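Local atomic coordinates of GrgF (Penicillium sp. sh18, PDB entry 6LZH), a protein that acts as a polyketide transferase of the alpha/beta hydrolase fold in gregatin A biosynthesis, where two polyketide chains are fused by a Claisen-type condensation. Residues A[62-67]-A[95-100]; A[35-40]-A[51-56]; A[173-178]-A[191-196]; A[120-125]-A[225-230]; A[47-52]-A[110-115]. One frame throughout, in Å; residues are numbered along the deposited sequence.

Interaction 1: A[62-67]-A[95-100]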
# COMPACT_ATOMS: atom_id res chain seq x y z
N THR A 62 -26.64 -14.46 -6.62
CA THR A 62 -26.83 -13.02 -6.76
C THR A 62 -25.49 -12.33 -6.98
O THR A 62 -24.57 -12.46 -6.16
CB THR A 62 -27.53 -12.44 -5.52
OG1 THR A 62 -28.86 -12.95 -5.44
CG2 THR A 62 -27.62 -10.93 -5.60
N CYS A 63 -25.37 -11.58 -8.08
CA CYS A 63 -24.09 -10.98 -8.45
C CYS A 63 -24.12 -9.46 -8.33
O CYS A 63 -25.11 -8.81 -8.69
CB CYS A 63 -23.71 -11.39 -9.89
SG CYS A 63 -23.46 -13.18 -10.06
N LEU A 64 -23.04 -8.92 -7.78
CA LEU A 64 -22.76 -7.49 -7.72
C LEU A 64 -21.59 -7.20 -8.65
O LEU A 64 -20.50 -7.79 -8.50
CB LEU A 64 -22.41 -7.04 -6.29
CG LEU A 64 -21.94 -5.58 -6.17
CD1 LEU A 64 -23.06 -4.56 -6.58
CD2 LEU A 64 -21.42 -5.29 -4.78
N LEU A 65 -21.80 -6.33 -9.63
CA LEU A 65 -20.77 -5.96 -10.59
C LEU A 65 -20.65 -4.44 -10.54
O LEU A 65 -21.62 -3.75 -10.85
CB LEU A 65 -21.17 -6.44 -11.99
CG LEU A 65 -20.32 -6.13 -13.20
CD1 LEU A 65 -18.89 -6.49 -12.89
CD2 LEU A 65 -20.85 -6.88 -14.44
N TYR A 66 -19.50 -3.92 -10.14
CA TYR A 66 -19.42 -2.48 -9.94
C TYR A 66 -18.16 -1.88 -10.54
O TYR A 66 -17.17 -2.57 -10.82
CB TYR A 66 -19.53 -2.13 -8.46
CG TYR A 66 -18.40 -2.51 -7.53
CD1 TYR A 66 -17.24 -1.74 -7.47
CD2 TYR A 66 -18.53 -3.57 -6.65
CE1 TYR A 66 -16.23 -2.04 -6.59
CE2 TYR A 66 -17.52 -3.88 -5.74
CZ TYR A 66 -16.37 -3.11 -5.72
OH TYR A 66 -15.35 -3.41 -4.84
N ASP A 67 -18.23 -0.56 -10.78
CA ASP A 67 -17.09 0.17 -11.32
C ASP A 67 -16.17 0.53 -10.17
O ASP A 67 -16.63 1.11 -9.17
CB ASP A 67 -17.54 1.44 -12.06
CG ASP A 67 -18.18 1.14 -13.41
OD1 ASP A 67 -17.67 0.25 -14.12
OD2 ASP A 67 -19.16 1.81 -13.79
N VAL A 95 -18.59 -6.13 0.55
CA VAL A 95 -19.09 -7.26 1.33
C VAL A 95 -20.01 -6.76 2.45
O VAL A 95 -21.10 -7.30 2.67
CB VAL A 95 -17.91 -8.08 1.89
CG1 VAL A 95 -18.36 -8.98 3.06
CG2 VAL A 95 -17.23 -8.90 0.79
N THR A 96 -19.59 -5.70 3.16
CA THR A 96 -20.42 -5.09 4.20
C THR A 96 -21.79 -4.70 3.67
O THR A 96 -22.82 -5.02 4.27
CB THR A 96 -19.70 -3.86 4.76
OG1 THR A 96 -18.48 -4.27 5.38
CG2 THR A 96 -20.58 -3.11 5.78
N TRP A 97 -21.80 -3.98 2.55
CA TRP A 97 -23.06 -3.61 1.89
C TRP A 97 -23.89 -4.83 1.53
O TRP A 97 -25.09 -4.90 1.82
CB TRP A 97 -22.74 -2.79 0.64
CG TRP A 97 -23.91 -2.37 -0.16
CD1 TRP A 97 -24.74 -1.31 0.09
CD2 TRP A 97 -24.40 -2.99 -1.36
NE1 TRP A 97 -25.72 -1.24 -0.88
CE2 TRP A 97 -25.53 -2.26 -1.78
CE3 TRP A 97 -23.98 -4.09 -2.12
CZ2 TRP A 97 -26.25 -2.60 -2.92
CZ3 TRP A 97 -24.70 -4.43 -3.25
CH2 TRP A 97 -25.82 -3.68 -3.65
N PHE A 98 -23.26 -5.82 0.88
CA PHE A 98 -24.01 -6.93 0.31
C PHE A 98 -24.71 -7.75 1.38
O PHE A 98 -25.82 -8.24 1.16
CB PHE A 98 -23.08 -7.83 -0.51
CG PHE A 98 -23.77 -8.50 -1.66
CD1 PHE A 98 -25.13 -8.31 -1.80
CD2 PHE A 98 -23.09 -9.25 -2.60
CE1 PHE A 98 -25.82 -8.87 -2.83
CE2 PHE A 98 -23.80 -9.83 -3.67
CZ PHE A 98 -25.16 -9.63 -3.76
N LYS A 99 -24.07 -7.88 2.55
CA LYS A 99 -24.63 -8.67 3.64
C LYS A 99 -26.02 -8.19 4.05
O LYS A 99 -26.81 -8.97 4.59
CB LYS A 99 -23.68 -8.62 4.83
CG LYS A 99 -22.61 -9.69 4.81
CD LYS A 99 -21.47 -9.36 5.75
CE LYS A 99 -21.97 -9.01 7.13
NZ LYS A 99 -20.91 -9.26 8.15
N GLU A 100 -26.34 -6.91 3.80
CA GLU A 100 -27.65 -6.40 4.18
C GLU A 100 -28.75 -6.77 3.19
O GLU A 100 -29.93 -6.52 3.47
CB GLU A 100 -27.59 -4.88 4.36
CG GLU A 100 -26.72 -4.45 5.52
CD GLU A 100 -27.28 -4.87 6.88
OE1 GLU A 100 -28.36 -4.36 7.28
OE2 GLU A 100 -26.64 -5.71 7.56
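Across Leu-64 and Phe-98, whose CA atoms lie 8.1 Å apart, strand 62-66 and the C-terminal part of helix 84-99 run roughly antiparallel at 141°, their axes 10.9 Å apart. Thr-62 and Leu-64, alternate residues of the strand, turn their CB atoms to the helix and meet two consecutive aromatic residues. The methyl CG2 of Thr-62 lies in the plane of the Phe-98 ring and meets its edge at CZ, 3.3 Å away, a close fit. A chi1 of -66° sets OG1 of Thr-62 beside its backbone N and leaves CG2 anti to that N, facing Phe-98; OG1 is hydrogen-bonded to the backbone N of Ala-28. This is the layered packing of an alpha/beta hydrolase fold, a helix laid against one face of the central sheet; Phe-98 also reaches Ala-34 and Ile-36 on the adjoining strand 32-38. Leu-64 forks around one corner of the Trp-97 indole: CD1 and CD2 both stand 3.7 Å from CZ3 of Trp-97. CB of Leu-64 packs obliquely to the Phe-98 ring, 4.1 Å from CE2. Trp-97, only partly buried, also meets the ring of Phe-13, the two planes inclined at about 30°.

Interaction 2: A[35-40]-A[51-56]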
# COMPACT_ATOMS: atom_id res chain seq x y z
N LEU A 35 -22.04 -13.20 -5.19
CA LEU A 35 -20.75 -13.04 -5.85
C LEU A 35 -20.53 -11.58 -6.19
O LEU A 35 -21.39 -10.94 -6.81
CB LEU A 35 -20.67 -13.89 -7.12
CG LEU A 35 -19.30 -14.07 -7.76
CD1 LEU A 35 -18.41 -14.92 -6.88
CD2 LEU A 35 -19.46 -14.71 -9.14
N ILE A 36 -19.37 -11.06 -5.80
CA ILE A 36 -18.92 -9.71 -6.13
C ILE A 36 -17.83 -9.83 -7.19
O ILE A 36 -16.78 -10.44 -6.93
CB ILE A 36 -18.41 -8.95 -4.90
CG1 ILE A 36 -19.48 -8.91 -3.81
CG2 ILE A 36 -17.94 -7.55 -5.29
CD1 ILE A 36 -19.00 -8.29 -2.51
N MET A 37 -18.07 -9.25 -8.37
CA MET A 37 -17.22 -9.45 -9.54
C MET A 37 -16.41 -8.19 -9.84
O MET A 37 -16.96 -7.08 -9.88
CB MET A 37 -18.07 -9.84 -10.75
CG MET A 37 -18.81 -11.17 -10.54
SD MET A 37 -19.99 -11.53 -11.85
CE MET A 37 -18.90 -11.84 -13.25
N SER A 38 -15.11 -8.36 -10.07
CA SER A 38 -14.18 -7.25 -10.29
C SER A 38 -13.61 -7.35 -11.69
O SER A 38 -13.15 -8.43 -12.10
CB SER A 38 -13.03 -7.27 -9.26
OG SER A 38 -13.47 -7.03 -7.94
N PRO A 39 -13.58 -6.24 -12.45
CA PRO A 39 -13.19 -6.30 -13.86
C PRO A 39 -11.70 -6.15 -14.07
O PRO A 39 -10.94 -5.98 -13.10
CB PRO A 39 -13.97 -5.12 -14.48
CG PRO A 39 -14.03 -4.11 -13.36
CD PRO A 39 -14.11 -4.91 -12.07
N GLY A 40 -11.27 -6.19 -15.33
CA GLY A 40 -9.85 -6.18 -15.66
C GLY A 40 -9.22 -4.81 -15.53
O GLY A 40 -9.82 -3.84 -15.06
N ASP A 51 -22.44 -10.68 -18.92
CA ASP A 51 -22.99 -11.96 -19.37
C ASP A 51 -22.58 -13.09 -18.44
O ASP A 51 -23.36 -14.03 -18.21
CB ASP A 51 -22.57 -12.25 -20.81
CG ASP A 51 -23.49 -13.26 -21.49
OD1 ASP A 51 -24.71 -13.00 -21.57
OD2 ASP A 51 -23.00 -14.32 -21.92
N ILE A 52 -21.39 -13.00 -17.85
CA ILE A 52 -21.00 -13.99 -16.85
C ILE A 52 -21.86 -13.84 -15.60
O ILE A 52 -22.29 -14.84 -15.00
CB ILE A 52 -19.50 -13.88 -16.55
CG1 ILE A 52 -18.68 -14.23 -17.80
CG2 ILE A 52 -19.15 -14.79 -15.40
CD1 ILE A 52 -17.13 -14.05 -17.66
N ALA A 53 -22.09 -12.60 -15.16
CA ALA A 53 -23.01 -12.38 -14.04
C ALA A 53 -24.38 -12.98 -14.33
O ALA A 53 -24.97 -13.66 -13.49
CB ALA A 53 -23.13 -10.88 -13.74
N LYS A 54 -24.89 -12.74 -15.55
CA LYS A 54 -26.19 -13.28 -15.93
C LYS A 54 -26.20 -14.81 -15.83
O LYS A 54 -27.18 -15.39 -15.34
CB LYS A 54 -26.53 -12.84 -17.36
CG LYS A 54 -27.90 -13.29 -17.82
CD LYS A 54 -28.99 -12.46 -17.15
CE LYS A 54 -30.38 -12.74 -17.72
NZ LYS A 54 -31.29 -13.35 -16.69
N TRP A 55 -25.12 -15.46 -16.26
CA TRP A 55 -25.03 -16.92 -16.16
C TRP A 55 -25.08 -17.38 -14.70
O TRP A 55 -25.79 -18.33 -14.36
CB TRP A 55 -23.76 -17.41 -16.84
CG TRP A 55 -23.65 -18.90 -16.99
CD1 TRP A 55 -23.95 -19.64 -18.11
CD2 TRP A 55 -23.20 -19.85 -16.00
NE1 TRP A 55 -23.71 -20.97 -17.87
CE2 TRP A 55 -23.25 -21.12 -16.59
CE3 TRP A 55 -22.76 -19.73 -14.68
CZ2 TRP A 55 -22.87 -22.28 -15.90
CZ3 TRP A 55 -22.38 -20.88 -13.98
CH2 TRP A 55 -22.44 -22.14 -14.60
N PHE A 56 -24.27 -16.75 -13.82
CA PHE A 56 -24.30 -17.09 -12.40
C PHE A 56 -25.67 -16.82 -11.80
O PHE A 56 -26.18 -17.60 -10.98
CB PHE A 56 -23.23 -16.31 -11.62
CG PHE A 56 -21.83 -16.86 -11.77
CD1 PHE A 56 -21.56 -18.20 -11.52
CD2 PHE A 56 -20.78 -16.03 -12.16
CE1 PHE A 56 -20.26 -18.71 -11.67
CE2 PHE A 56 -19.48 -16.54 -12.31
CZ PHE A 56 -19.22 -17.86 -12.05
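Met-37 and Ala-53 meet because the methionine side chain runs out extended from the strand (chi2 172°) and then bends at its last torsion (chi3 68°), which sets SD against the alanine and swings CE toward Ile-52. The contact is the strand-to-helix half of a beta-alpha-beta unit in the alpha/beta hydrolase fold: strand 32-38, helix 49-58 and strand 62-66 follow one another, with the helix lying back along the sheet. Strand and helix run nearly antiparallel, at 167°, with 10.5 Å between their axes. Alternate strand residues, Leu-35 and Met-37, face the helix. SD of Met-37 rests 3.7 Å from CB of Ala-53, where the small side chain lets the sulfur come up close to the helix backbone. The terminal methyl CE of Met-37 passes on to CG2 of Ile-52, also 3.7 Å away, the two side chains slanting across each other. One helical turn further, Phe-56 takes the place opposite Leu-35. All five touching residues are buried and meet through apolar side chains. Cys-63 of the third element of the unit touches Leu-35, Ala-53 and Phe-56, while Leu-35 and Met-37 also touch Trp-112 on strand 108-114. Leu-35 reaches the phenyl ring with a single methyl, CD2, set obliquely to it and placed 3.6 Å from CD2 and 3.7 Å from CE2 of Phe-56.

Interaction 3: A[173-178]-A[191-196]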
# COMPACT_ATOMS: atom_id res chain seq x y z
N LEU A 173 -0.29 8.62 -18.66
CA LEU A 173 0.48 8.00 -19.71
C LEU A 173 -0.44 7.29 -20.68
O LEU A 173 -1.43 6.69 -20.25
CB LEU A 173 1.47 6.98 -19.14
CG LEU A 173 2.58 7.62 -18.33
CD1 LEU A 173 3.49 6.54 -17.78
CD2 LEU A 173 3.34 8.62 -19.21
N PRO A 174 -0.16 7.33 -21.98
CA PRO A 174 -0.92 6.51 -22.93
C PRO A 174 -0.42 5.08 -22.92
O PRO A 174 0.71 4.78 -22.54
CB PRO A 174 -0.64 7.19 -24.28
CG PRO A 174 0.79 7.65 -24.12
CD PRO A 174 0.94 8.05 -22.65
N TYR A 175 -1.30 4.18 -23.37
CA TYR A 175 -0.91 2.79 -23.54
C TYR A 175 0.21 2.65 -24.56
O TYR A 175 1.07 1.77 -24.43
CB TYR A 175 -2.11 1.95 -23.98
CG TYR A 175 -3.13 1.68 -22.89
CD1 TYR A 175 -3.02 2.25 -21.63
CD2 TYR A 175 -4.20 0.83 -23.13
CE1 TYR A 175 -3.95 1.97 -20.64
CE2 TYR A 175 -5.13 0.56 -22.16
CZ TYR A 175 -5.01 1.13 -20.92
OH TYR A 175 -5.96 0.83 -19.95
N VAL A 176 0.22 3.52 -25.58
CA VAL A 176 1.20 3.51 -26.66
C VAL A 176 1.57 4.96 -26.95
O VAL A 176 0.69 5.77 -27.29
CB VAL A 176 0.68 2.84 -27.94
CG1 VAL A 176 1.79 2.72 -28.99
CG2 VAL A 176 0.06 1.48 -27.65
N ASN A 177 2.85 5.31 -26.81
CA ASN A 177 3.31 6.64 -27.19
C ASN A 177 3.15 6.84 -28.70
O ASN A 177 3.09 5.89 -29.48
CB ASN A 177 4.77 6.85 -26.79
CG ASN A 177 4.99 6.73 -25.30
OD1 ASN A 177 5.87 5.99 -24.85
ND2 ASN A 177 4.20 7.46 -24.52
N GLU A 178 3.09 8.12 -29.10
CA GLU A 178 2.91 8.42 -30.52
C GLU A 178 4.02 7.82 -31.37
O GLU A 178 3.80 7.52 -32.55
CB GLU A 178 2.84 9.94 -30.73
CG GLU A 178 3.79 10.75 -29.86
CD GLU A 178 5.22 10.74 -30.36
OE1 GLU A 178 6.12 11.16 -29.60
OE2 GLU A 178 5.45 10.33 -31.53
N GLU A 191 -1.40 -4.39 -25.32
CA GLU A 191 -1.73 -5.61 -26.06
C GLU A 191 -3.23 -5.87 -26.08
O GLU A 191 -3.77 -6.34 -27.08
CB GLU A 191 -1.03 -6.82 -25.45
CG GLU A 191 0.27 -7.19 -26.11
CD GLU A 191 1.10 -8.10 -25.23
OE1 GLU A 191 2.34 -8.11 -25.39
OE2 GLU A 191 0.51 -8.80 -24.38
N MET A 192 -3.91 -5.61 -24.96
CA MET A 192 -5.33 -5.92 -24.88
C MET A 192 -6.18 -4.90 -25.62
O MET A 192 -7.18 -5.27 -26.23
CB MET A 192 -5.76 -6.02 -23.41
CG MET A 192 -5.11 -7.19 -22.69
SD MET A 192 -5.87 -8.75 -23.20
CE MET A 192 -4.72 -9.31 -24.47
N MET A 193 -5.78 -3.63 -25.58
CA MET A 193 -6.61 -2.55 -26.12
C MET A 193 -7.05 -2.78 -27.56
O MET A 193 -8.26 -2.67 -27.83
CB MET A 193 -5.86 -1.21 -25.96
CG MET A 193 -6.29 -0.11 -26.94
SD MET A 193 -5.28 1.39 -26.83
CE MET A 193 -3.74 0.84 -27.57
N PRO A 194 -6.18 -3.12 -28.51
CA PRO A 194 -6.67 -3.32 -29.89
C PRO A 194 -7.64 -4.48 -30.03
O PRO A 194 -8.58 -4.38 -30.82
CB PRO A 194 -5.38 -3.55 -30.68
CG PRO A 194 -4.30 -2.97 -29.85
CD PRO A 194 -4.71 -3.26 -28.45
N ALA A 195 -7.45 -5.58 -29.29
CA ALA A 195 -8.40 -6.68 -29.40
C ALA A 195 -9.75 -6.29 -28.82
O ALA A 195 -10.80 -6.61 -29.41
CB ALA A 195 -7.87 -7.93 -28.68
N LEU A 196 -9.75 -5.59 -27.69
CA LEU A 196 -11.00 -5.15 -27.08
C LEU A 196 -11.74 -4.18 -28.00
O LEU A 196 -12.94 -4.32 -28.24
CB LEU A 196 -10.72 -4.51 -25.73
CG LEU A 196 -10.20 -5.42 -24.61
CD1 LEU A 196 -9.75 -4.59 -23.42
CD2 LEU A 196 -11.26 -6.43 -24.20
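A Met-aromatic contact joins Tyr-175, just past the short strand 172-174, to Met-193 on helix 187-198. SD of Met-193 lies 5.1 Å from the centroid of the Tyr-175 ring, 65° off the ring normal, and so approaches obliquely; its nearest ring atom is CD2 of Tyr-175, 3.9 Å away. CB of Met-193 meets the same CD2 from the edge, in the ring plane. The methionine reaches across because CG is anti to the backbone N (chi1 157°) and the chain stays extended up to SD, where a bend at chi3 (72°) carries CE of Met-193 to CG2 of Val-176, 3.9 Å away. At its far end the tyrosine hydroxyl hydrogen-bonds to ND2 of Asn-42, which anchors that end of the ring. The side chain of Cys-115, the probable catalytic nucleophile, is about 9 Å from that of Tyr-175. Strand 172-174 pairs antiparallel with strand 206-208, and helix 187-198 also places Ala-189 against Tyr-175 and Ala-190 against Val-176.

Interaction 4: A[120-125]-A[225-230]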
# COMPACT_ATOMS: atom_id res chain seq x y z
N VAL A 120 -6.88 -8.04 -7.13
CA VAL A 120 -7.60 -7.39 -6.02
C VAL A 120 -8.48 -8.39 -5.27
O VAL A 120 -8.62 -8.33 -4.04
CB VAL A 120 -8.41 -6.21 -6.59
CG1 VAL A 120 -9.41 -5.68 -5.60
CG2 VAL A 120 -7.46 -5.10 -7.06
N THR A 121 -9.11 -9.31 -6.00
CA THR A 121 -9.93 -10.36 -5.38
C THR A 121 -9.10 -11.22 -4.42
O THR A 121 -9.52 -11.47 -3.28
CB THR A 121 -10.58 -11.22 -6.48
OG1 THR A 121 -11.62 -10.48 -7.13
CG2 THR A 121 -11.21 -12.52 -5.90
N LEU A 122 -7.93 -11.70 -4.86
CA LEU A 122 -7.09 -12.51 -3.98
C LEU A 122 -6.64 -11.71 -2.76
O LEU A 122 -6.57 -12.25 -1.64
CB LEU A 122 -5.88 -13.03 -4.76
CG LEU A 122 -6.23 -14.02 -5.88
CD1 LEU A 122 -5.07 -14.25 -6.82
CD2 LEU A 122 -6.76 -15.35 -5.32
N ALA A 123 -6.30 -10.44 -2.94
CA ALA A 123 -5.84 -9.64 -1.81
C ALA A 123 -6.98 -9.42 -0.81
O ALA A 123 -6.77 -9.49 0.40
CB ALA A 123 -5.30 -8.29 -2.29
N ALA A 124 -8.18 -9.15 -1.31
CA ALA A 124 -9.31 -8.97 -0.40
C ALA A 124 -9.60 -10.26 0.36
O ALA A 124 -9.89 -10.22 1.56
CB ALA A 124 -10.54 -8.49 -1.18
N ALA A 125 -9.50 -11.41 -0.32
CA ALA A 125 -9.69 -12.69 0.36
C ALA A 125 -8.60 -12.94 1.39
O ALA A 125 -8.81 -13.67 2.37
CB ALA A 125 -9.71 -13.83 -0.65
N GLN A 225 -0.50 -15.89 0.86
CA GLN A 225 -0.40 -16.98 1.83
C GLN A 225 -1.40 -16.84 2.96
O GLN A 225 -1.69 -17.84 3.64
CB GLN A 225 1.03 -17.07 2.40
CG GLN A 225 1.40 -15.94 3.32
CD GLN A 225 2.12 -14.81 2.60
OE1 GLN A 225 1.87 -14.55 1.41
NE2 GLN A 225 3.06 -14.16 3.30
N TYR A 226 -1.98 -15.65 3.15
CA TYR A 226 -2.97 -15.43 4.20
C TYR A 226 -4.39 -15.73 3.77
O TYR A 226 -5.31 -15.62 4.59
CB TYR A 226 -2.90 -13.98 4.69
CG TYR A 226 -1.53 -13.55 5.19
CD1 TYR A 226 -0.83 -14.29 6.12
CD2 TYR A 226 -0.96 -12.38 4.72
CE1 TYR A 226 0.40 -13.89 6.59
CE2 TYR A 226 0.29 -11.97 5.17
CZ TYR A 226 0.96 -12.73 6.11
OH TYR A 226 2.20 -12.31 6.56
N ILE A 227 -4.63 -16.08 2.51
CA ILE A 227 -5.99 -16.40 2.12
C ILE A 227 -6.50 -17.60 2.90
O ILE A 227 -7.60 -17.57 3.47
CB ILE A 227 -6.07 -16.62 0.60
CG1 ILE A 227 -5.70 -15.33 -0.15
CG2 ILE A 227 -7.46 -17.14 0.21
CD1 ILE A 227 -5.42 -15.54 -1.63
N SER A 228 -5.70 -18.66 2.98
CA SER A 228 -6.17 -19.85 3.66
C SER A 228 -6.49 -19.51 5.12
O SER A 228 -5.73 -18.78 5.77
CB SER A 228 -5.14 -20.97 3.60
OG SER A 228 -5.44 -22.01 4.52
N PRO A 229 -7.58 -20.05 5.69
CA PRO A 229 -8.32 -21.18 5.13
C PRO A 229 -9.52 -20.86 4.22
O PRO A 229 -10.33 -21.77 3.98
CB PRO A 229 -8.80 -21.91 6.38
CG PRO A 229 -9.05 -20.79 7.36
CD PRO A 229 -8.01 -19.73 7.06
N THR A 230 -9.62 -19.63 3.71
CA THR A 230 -10.67 -19.30 2.75
C THR A 230 -10.42 -20.00 1.42
O THR A 230 -9.40 -19.72 0.78
CB THR A 230 -10.74 -17.79 2.52
OG1 THR A 230 -11.04 -17.11 3.75
CG2 THR A 230 -11.81 -17.47 1.46
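The carbonyl O of Ile-227, the residue that packs on Ala-125, accepts two hydrogen bonds, from N of Thr-230 at 2.9 Å and from NZ of Lys-129. The first closes a type VI beta turn around the cis peptide before Pro-229; NZ of Lys-129 also makes weak bonds to O of Tyr-226 and OG1 of Thr-230. The CA atoms of Ala-125 and Ile-227 are 5.5 Å apart, close enough for the loop backbone to lie on the helix. The isoleucine fits over the helix with two branches. CG1 and CD1 of Ile-227 both reach the carbonyl O of Leu-122, each 3.5 Å away, and CD1 goes on to CD2 of Leu-122 at 3.9 Å. A chi1 of -63° puts CG1 beside the backbone N and CG2 anti to it; CG2 of Ile-227 rests 4.1 Å from CB of Ala-125. This is plain packing of the loop leading into strand 232-237 on helix 116-127, which follows the nucleophile strand of the alpha/beta hydrolase fold; Leu-122 and Ala-125 also touch strand 133-137.

Interaction 5: A[47-52]-A[110-115]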
# COMPACT_ATOMS: atom_id res chain seq x y z
N ALA A 47 -17.97 -4.57 -19.90
CA ALA A 47 -17.62 -5.55 -20.92
C ALA A 47 -17.35 -6.92 -20.31
O ALA A 47 -16.66 -7.02 -19.30
CB ALA A 47 -16.37 -5.12 -21.70
N ILE A 48 -17.90 -7.96 -20.96
CA ILE A 48 -17.65 -9.38 -20.70
C ILE A 48 -18.31 -9.86 -19.41
O ILE A 48 -19.06 -10.85 -19.41
CB ILE A 48 -16.13 -9.69 -20.66
CG1 ILE A 48 -15.43 -9.19 -21.93
CG2 ILE A 48 -15.93 -11.20 -20.50
CD1 ILE A 48 -13.94 -9.53 -21.99
N LEU A 49 -18.00 -9.20 -18.29
CA LEU A 49 -18.54 -9.65 -17.01
C LEU A 49 -20.06 -9.68 -16.95
O LEU A 49 -20.60 -10.58 -16.26
CB LEU A 49 -17.98 -8.77 -15.89
CG LEU A 49 -16.65 -9.23 -15.28
CD1 LEU A 49 -15.54 -9.19 -16.34
CD2 LEU A 49 -16.26 -8.37 -14.10
N PRO A 50 -20.82 -8.74 -17.54
CA PRO A 50 -22.28 -8.81 -17.35
C PRO A 50 -22.90 -10.13 -17.79
O PRO A 50 -23.79 -10.65 -17.10
CB PRO A 50 -22.78 -7.64 -18.21
CG PRO A 50 -21.66 -6.66 -18.17
CD PRO A 50 -20.42 -7.51 -18.26
N ASP A 51 -22.44 -10.68 -18.92
CA ASP A 51 -22.99 -11.96 -19.37
C ASP A 51 -22.58 -13.09 -18.44
O ASP A 51 -23.36 -14.03 -18.21
CB ASP A 51 -22.57 -12.25 -20.81
CG ASP A 51 -23.49 -13.26 -21.49
OD1 ASP A 51 -24.71 -13.00 -21.57
OD2 ASP A 51 -23.00 -14.32 -21.92
N ILE A 52 -21.39 -13.00 -17.85
CA ILE A 52 -21.00 -13.99 -16.85
C ILE A 52 -21.86 -13.84 -15.60
O ILE A 52 -22.29 -14.84 -15.00
CB ILE A 52 -19.50 -13.88 -16.55
CG1 ILE A 52 -18.68 -14.23 -17.80
CG2 ILE A 52 -19.15 -14.79 -15.40
CD1 ILE A 52 -17.13 -14.05 -17.66
N ALA A 110 -19.03 -14.82 -2.13
CA ALA A 110 -17.77 -15.12 -2.80
C ALA A 110 -17.28 -13.90 -3.58
O ALA A 110 -18.04 -12.97 -3.87
CB ALA A 110 -17.95 -16.34 -3.73
N LEU A 111 -15.98 -13.88 -3.86
CA LEU A 111 -15.37 -12.85 -4.69
C LEU A 111 -14.88 -13.50 -5.97
O LEU A 111 -14.36 -14.62 -5.95
CB LEU A 111 -14.19 -12.19 -3.97
CG LEU A 111 -14.46 -11.54 -2.61
CD1 LEU A 111 -13.16 -10.90 -2.07
CD2 LEU A 111 -15.59 -10.51 -2.73
N TRP A 112 -14.99 -12.77 -7.08
CA TRP A 112 -14.58 -13.25 -8.39
C TRP A 112 -13.91 -12.09 -9.11
O TRP A 112 -14.41 -10.97 -9.07
CB TRP A 112 -15.80 -13.76 -9.17
CG TRP A 112 -15.60 -14.35 -10.56
CD1 TRP A 112 -15.71 -15.68 -10.92
CD2 TRP A 112 -15.37 -13.63 -11.77
NE1 TRP A 112 -15.51 -15.83 -12.27
CE2 TRP A 112 -15.30 -14.59 -12.82
CE3 TRP A 112 -15.18 -12.28 -12.08
CZ2 TRP A 112 -15.06 -14.22 -14.15
CZ3 TRP A 112 -14.94 -11.92 -13.41
CH2 TRP A 112 -14.89 -12.88 -14.42
N GLY A 113 -12.79 -12.34 -9.77
CA GLY A 113 -12.09 -11.26 -10.44
C GLY A 113 -11.40 -11.74 -11.69
O GLY A 113 -10.85 -12.84 -11.73
N LEU A 114 -11.39 -10.87 -12.71
CA LEU A 114 -10.70 -11.14 -13.97
C LEU A 114 -9.52 -10.18 -14.11
O LEU A 114 -9.65 -8.98 -13.89
CB LEU A 114 -11.66 -10.96 -15.16
CG LEU A 114 -11.04 -11.02 -16.55
CD1 LEU A 114 -10.47 -12.42 -16.86
CD2 LEU A 114 -12.05 -10.62 -17.60
N CYS A 115 -8.36 -10.73 -14.46
CA CYS A 115 -7.17 -9.92 -14.79
C CYS A 115 -6.80 -9.11 -13.55
O CYS A 115 -6.56 -9.70 -12.49
CB CYS A 115 -7.49 -9.12 -16.06
SG CYS A 115 -6.15 -8.00 -16.62
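Leu-49 and Trp-112 form the close-packed part of this contact, between the first turn of helix 49-58 and strand 108-114, the strand that leads in the alpha/beta hydrolase fold to the nucleophile elbow at Cys-115, the probable catalytic nucleophile. The indole, with CG anti to the backbone N (chi1 -178°), extends from the strand to the helix. CG of Leu-49 stands oblique to the ring, 3.7 Å from CZ3 of Trp-112, and CD2 of the leucine is 3.8 Å from that same atom. Ile-52, one turn on, comes across at about a right angle, its CD1 4.1 Å from CZ2 of Trp-112. On the pyrrole part of the indole, NE1 hydrogen-bonds to OE1 of Gln-284 on helix 277-292, which holds the ring in its rotation and satisfies a buried donor. Packing loosens toward the helix start: Ile-48, at the N-cap position and partly exposed, turns its CB to the strand yet stays short of close contact. The side chain of Leu-114, two residues along from Trp-112, is about 5 Å from that of His-269, probably of the catalytic triad, and touches helix 49-58 through CD2 of Leu-114, 4.0 Å from CD1 of Leu-49.

Overall arrangement
From the N terminus, interaction 2 closes first, a short loop from strand 32-38 to helix 49-58. Interaction 5 starts on that helix, sharing Asp-51 and Ile-52, and closes a longer loop at strand 108-114; interaction 1, between strand 62-66 and helix 84-99, is nested inside it. These three contacts touch one another and pack helices 49-58 and 84-99 onto opposite faces of one sheet. Interaction 4 opens on helix 116-127, directly after the strand of interaction 5, and closes about a hundred residues later, enclosing interaction 3; its Thr-121 touches Gly-113 and Ser-38 of interactions 5 and 2. Interaction 3 touches none of the others but comes within about 5 Å, nearest atoms, of interaction 5.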